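Local coordinates for protein manganese-containing pseudocatalase (Thermus thermophilus, PDB 2V8T) that probably breaks down hydrogen peroxide to water and oxygen as a catalase, using a pair of manganese ions bound in each subunit, at residues 41-46 with 64-69; 192-197 with 203-208. One frame throughout, in Å; residues are numbered along the deposited sequence.

Contact 1: 41-46 with 64-69; sequences MNYMYQ and ANIATE
Tyr43 and Ala67 mark the closest point between two helical segments, their CA atoms 4.8 Å apart. The axes of 41-46 and 64-69 come within 8.0 Å and run roughly antiparallel, at 142°. Ala67 CB points at the other helix and sits 3.6 Å from Tyr43 CB. The same methyl lies 3.7 Å from the backbone N of Met44. Met44 starts out along the flank of its helix, then bends at chi2 (62°) and chi3 (71°), which bring its CE back to within 4.0 Å of Ala67 CB. The alanine methyl is thus met by the root of one side chain and the end of another.

The Tyr43 ring is crossed obliquely by Ile66. The isoleucine uses its CG2 branch, 3.7 Å from both CD2 and CE2 of the ring. All four residues are buried, and the contact between the segments is apolar.

The polar end of Tyr43 looks to the active site: its OH is hydrogen-bonded to Glu155, a manganese ligand on helix 144-166. The Tyr43 side chain also touches Glu70, another manganese ligand, just after 64-69 on helix 57-85. Phe2 of strand 2-4 packs on Met44 and Thr68, and Arg4 of a second subunit reaches the same two residues. The pair belongs to the ferritin-like helical core that houses the two manganese ions.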
# COMPACT_ATOMS: atom_id res chain seq x y z
N MET A 41 -15.84 -7.89 7.91
CA MET A 41 -14.97 -7.27 8.89
C MET A 41 -15.55 -5.97 9.43
O MET A 41 -15.33 -5.61 10.60
CB MET A 41 -13.59 -7.07 8.27
CG MET A 41 -12.85 -8.40 8.00
SD MET A 41 -12.14 -9.10 9.55
CE MET A 41 -11.96 -10.86 9.18
N ASN A 42 -16.32 -5.24 8.60
CA ASN A 42 -17.04 -4.09 9.11
C ASN A 42 -17.95 -4.50 10.30
O ASN A 42 -17.91 -3.90 11.35
CB ASN A 42 -17.91 -3.43 8.01
CG ASN A 42 -17.10 -2.38 7.28
OD1 ASN A 42 -17.03 -1.26 7.74
ND2 ASN A 42 -16.47 -2.74 6.17
N TYR A 43 -18.79 -5.52 10.04
CA TYR A 43 -19.77 -5.85 11.09
C TYR A 43 -19.08 -6.52 12.26
O TYR A 43 -19.50 -6.33 13.42
CB TYR A 43 -20.87 -6.70 10.51
CG TYR A 43 -21.49 -6.14 9.26
CD1 TYR A 43 -21.49 -4.77 8.93
CD2 TYR A 43 -22.08 -7.00 8.34
CE1 TYR A 43 -21.97 -4.32 7.72
CE2 TYR A 43 -22.61 -6.57 7.14
CZ TYR A 43 -22.53 -5.20 6.83
OH TYR A 43 -22.98 -4.71 5.63
N MET A 44 -18.04 -7.30 12.00
CA MET A 44 -17.33 -7.95 13.09
C MET A 44 -16.75 -6.90 14.02
O MET A 44 -16.95 -6.93 15.24
CB MET A 44 -16.26 -8.86 12.56
CG MET A 44 -15.72 -9.79 13.51
SD MET A 44 -16.90 -10.97 14.22
CE MET A 44 -17.14 -11.83 13.06
N TYR A 45 -15.95 -5.95 13.47
CA TYR A 45 -15.33 -4.94 14.33
C TYR A 45 -16.37 -4.03 14.95
O TYR A 45 -16.23 -3.66 16.12
CB TYR A 45 -14.23 -4.19 13.60
CG TYR A 45 -12.96 -4.99 13.57
CD1 TYR A 45 -11.97 -4.83 14.53
CD2 TYR A 45 -12.73 -6.00 12.65
CE1 TYR A 45 -10.86 -5.60 14.56
CE2 TYR A 45 -11.61 -6.82 12.66
CZ TYR A 45 -10.67 -6.58 13.65
OH TYR A 45 -9.51 -7.35 13.68
N GLN A 46 -17.42 -3.63 14.20
CA GLN A 46 -18.45 -2.84 14.84
C GLN A 46 -19.04 -3.59 16.04
O GLN A 46 -19.35 -3.01 17.08
CB GLN A 46 -19.57 -2.48 13.86
CG GLN A 46 -19.12 -1.44 12.84
CD GLN A 46 -20.12 -1.32 11.72
OE1 GLN A 46 -21.24 -1.80 11.85
NE2 GLN A 46 -19.76 -0.69 10.61
N ALA A 64 -24.08 -8.06 15.37
CA ALA A 64 -23.32 -9.21 15.77
C ALA A 64 -23.73 -10.45 14.96
O ALA A 64 -22.89 -11.29 14.60
CB ALA A 64 -23.46 -9.47 17.26
N ASN A 65 -25.03 -10.60 14.73
CA ASN A 65 -25.55 -11.75 14.02
C ASN A 65 -25.25 -11.69 12.51
O ASN A 65 -24.86 -12.68 11.91
CB ASN A 65 -27.04 -11.88 14.26
CG ASN A 65 -27.60 -13.12 13.64
OD1 ASN A 65 -27.26 -14.24 14.06
ND2 ASN A 65 -28.42 -12.97 12.63
N ILE A 66 -25.45 -10.51 11.89
CA ILE A 66 -25.14 -10.40 10.47
C ILE A 66 -23.64 -10.61 10.25
O ILE A 66 -23.25 -11.27 9.28
CB ILE A 66 -25.70 -9.12 9.86
CG1 ILE A 66 -27.22 -9.14 9.89
CG2 ILE A 66 -25.19 -8.95 8.42
CD1 ILE A 66 -27.88 -7.84 9.41
N ALA A 67 -22.78 -10.13 11.16
CA ALA A 67 -21.36 -10.41 11.04
C ALA A 67 -21.12 -11.92 10.91
O ALA A 67 -20.29 -12.39 10.13
CB ALA A 67 -20.60 -9.89 12.25
N THR A 68 -21.82 -12.70 11.76
CA THR A 68 -21.64 -14.15 11.75
C THR A 68 -22.07 -14.75 10.42
O THR A 68 -21.42 -15.64 9.88
CB THR A 68 -22.40 -14.78 12.92
OG1 THR A 68 -22.04 -14.10 14.11
CG2 THR A 68 -22.07 -16.25 13.06
N GLU A 69 -23.21 -14.27 9.87
CA GLU A 69 -23.62 -14.75 8.56
C GLU A 69 -22.51 -14.47 7.51
O GLU A 69 -22.25 -15.31 6.64
CB GLU A 69 -24.95 -14.12 8.10
CG GLU A 69 -25.33 -14.71 6.76
CD GLU A 69 -26.70 -14.36 6.20
OE1 GLU A 69 -27.48 -13.61 6.83
OE2 GLU A 69 -26.95 -14.83 5.05

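Contact 2: 192-197 with 203-208; sequences YGKALE and EMTKML
Gly193 and Met204 bring the end of a long helix and the chain that folds back from it to a CA-CA distance of 5.0 Å; Glu197 and Glu203 are nearly as close, and residues 204-207 have helical torsions without regular helical bonding.

Thr205 and Glu197 carry the polar part. Glu197 runs extended beyond CG, and its OE2 takes two hydrogen bonds from one residue. Thr205 OG1 gives the shorter, 2.7 Å to OE2, on the syn lone pair. The backbone N of Thr205 gives the other, 3.0 Å to OE2, from above the carboxylate plane, with an N-H...O angle of 155°. Thr205 OG1 sits between its backbone N and carbonyl carbon (chi1 62°), which turns the hydroxyl to the oxygen that the amide of the same residue also binds. A water accepts from Lys194 NZ and donates to Glu197 OE1, 2.8 Å away, and to Thr205 OG1. A valine at Thr205 would probably take away the shorter of the two bonds to OE2 described here and cost the water one of its acceptors.

The apolar part lies beside it. Thr205 CG2 packs against the backbone at Gly193, where a CB would clash with it. Met204 CB rests 3.9 Å from Gly193 CA. One bond further out, Met204 CG meets CB and CD1 of Leu196.

The contact folds the loop after helix 172-200 back on that helix. Leu196 and Met204 both reach helix 144-166, at Leu148 and Phe152. Lys194 NZ also bonds to the carbonyl oxygens of Lys249 and Ala251. Met204 packs on Met204 of a third subunit, placing this turn at a subunit interface.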
# COMPACT_ATOMS: atom_id res chain seq x y z
N TYR A 192 -30.72 -3.23 7.90
CA TYR A 192 -30.10 -1.96 8.29
C TYR A 192 -31.01 -0.77 8.00
O TYR A 192 -31.04 0.20 8.77
CB TYR A 192 -28.73 -1.80 7.62
CG TYR A 192 -27.71 -2.81 8.10
CD1 TYR A 192 -27.55 -3.12 9.45
CD2 TYR A 192 -26.88 -3.48 7.20
CE1 TYR A 192 -26.59 -4.02 9.88
CE2 TYR A 192 -25.92 -4.39 7.63
CZ TYR A 192 -25.77 -4.65 8.98
OH TYR A 192 -24.86 -5.55 9.47
N GLY A 193 -31.79 -0.86 6.92
CA GLY A 193 -32.74 0.18 6.64
C GLY A 193 -33.84 0.27 7.71
O GLY A 193 -34.20 1.37 8.15
N LYS A 194 -34.35 -0.89 8.14
CA LYS A 194 -35.32 -0.92 9.24
C LYS A 194 -34.72 -0.40 10.53
O LYS A 194 -35.39 0.31 11.30
CB LYS A 194 -35.87 -2.36 9.40
CG LYS A 194 -36.83 -2.76 8.30
CD LYS A 194 -37.21 -4.25 8.40
CE LYS A 194 -38.08 -4.74 7.26
NZ LYS A 194 -39.47 -4.18 7.38
N ALA A 195 -33.46 -0.73 10.80
CA ALA A 195 -32.81 -0.22 11.99
C ALA A 195 -32.72 1.33 11.93
O ALA A 195 -33.02 2.01 12.91
CB ALA A 195 -31.41 -0.82 12.12
N LEU A 196 -32.33 1.87 10.77
CA LEU A 196 -32.28 3.33 10.62
C LEU A 196 -33.66 3.94 10.73
O LEU A 196 -33.80 5.03 11.34
CB LEU A 196 -31.65 3.69 9.27
CG LEU A 196 -30.14 3.51 9.22
CD1 LEU A 196 -29.64 3.45 7.78
CD2 LEU A 196 -29.44 4.59 10.03
N GLU A 197 -34.70 3.32 10.20
CA GLU A 197 -36.05 3.86 10.36
C GLU A 197 -36.42 3.97 11.83
O GLU A 197 -36.99 4.96 12.28
CB GLU A 197 -37.06 2.87 9.63
CG GLU A 197 -36.96 2.79 8.11
CD GLU A 197 -37.75 1.75 7.26
OE1 GLU A 197 -38.17 0.65 7.84
OE2 GLU A 197 -37.79 2.06 6.03
N GLU A 203 -37.38 6.80 6.15
CA GLU A 203 -37.88 5.55 5.57
C GLU A 203 -36.88 4.96 4.58
O GLU A 203 -37.12 4.87 3.37
CB GLU A 203 -39.23 5.79 4.89
CG GLU A 203 -40.28 6.21 5.93
CD GLU A 203 -41.65 6.44 5.32
OE1 GLU A 203 -41.87 6.02 4.13
OE2 GLU A 203 -42.48 7.02 6.06
N MET A 204 -35.72 4.54 5.09
CA MET A 204 -34.63 4.10 4.23
C MET A 204 -35.00 2.98 3.32
O MET A 204 -34.50 2.88 2.18
CB MET A 204 -33.42 3.73 5.09
CG MET A 204 -32.76 4.88 5.77
SD MET A 204 -32.17 6.18 4.67
CE MET A 204 -30.87 5.30 3.80
N THR A 205 -35.86 2.03 3.76
CA THR A 205 -36.19 0.92 2.88
C THR A 205 -36.93 1.37 1.64
O THR A 205 -36.93 0.61 0.64
CB THR A 205 -36.99 -0.18 3.59
OG1 THR A 205 -38.23 0.31 4.06
CG2 THR A 205 -36.19 -0.85 4.71
N LYS A 206 -37.54 2.55 1.63
CA LYS A 206 -38.22 3.03 0.47
C LYS A 206 -37.26 3.40 -0.68
O LYS A 206 -37.68 3.52 -1.82
CB LYS A 206 -39.06 4.28 0.82
CG LYS A 206 -39.70 5.09 -0.32
CD LYS A 206 -40.48 6.27 0.21
CE LYS A 206 -40.89 7.18 -0.93
NZ LYS A 206 -41.70 8.26 -0.24
N MET A 207 -35.98 3.54 -0.37
CA MET A 207 -34.97 3.79 -1.39
C MET A 207 -34.63 2.54 -2.18
O MET A 207 -34.04 2.61 -3.24
CB MET A 207 -33.55 4.30 -0.66
CG MET A 207 -32.78 5.20 -1.55
SD MET A 207 -31.39 5.76 -0.71
CE MET A 207 -32.12 7.03 0.27
N LEU A 208 -34.95 1.36 -1.64
CA LEU A 208 -34.56 0.10 -2.26
C LEU A 208 -35.50 -0.21 -3.43
O LEU A 208 -36.70 0.13 -3.37
CB LEU A 208 -34.59 -1.03 -1.23
CG LEU A 208 -33.62 -0.83 -0.05
CD1 LEU A 208 -33.86 -1.86 1.06
CD2 LEU A 208 -32.15 -0.87 -0.50
O HOH W 1 -39.52 -1.44 6.53

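How the contacts relate
From the N terminus, contact 1 comes first. It closes the connection between helix 36-49 and helix 57-85, with 17 residues between its segments. It is complete before contact 2 begins, so the two are in series and neither encloses the other. Contact 2 closes a much shorter turn of five residues where the chain leaves helix 172-200. The centres of contact 1 and contact 2 are about 19 Å apart. Tyr192 still joins them. Its OH reaches back to contact 1, 3.3 Å from Tyr43 CD2, and also packs on Ile66 CG2. The Tyr43 and Tyr192 rings meet edge-to-face. Contact 1 pairs two helices beside the manganese ions, and contact 2 joins the end of helix 172-200 to the turn that follows, farther from them.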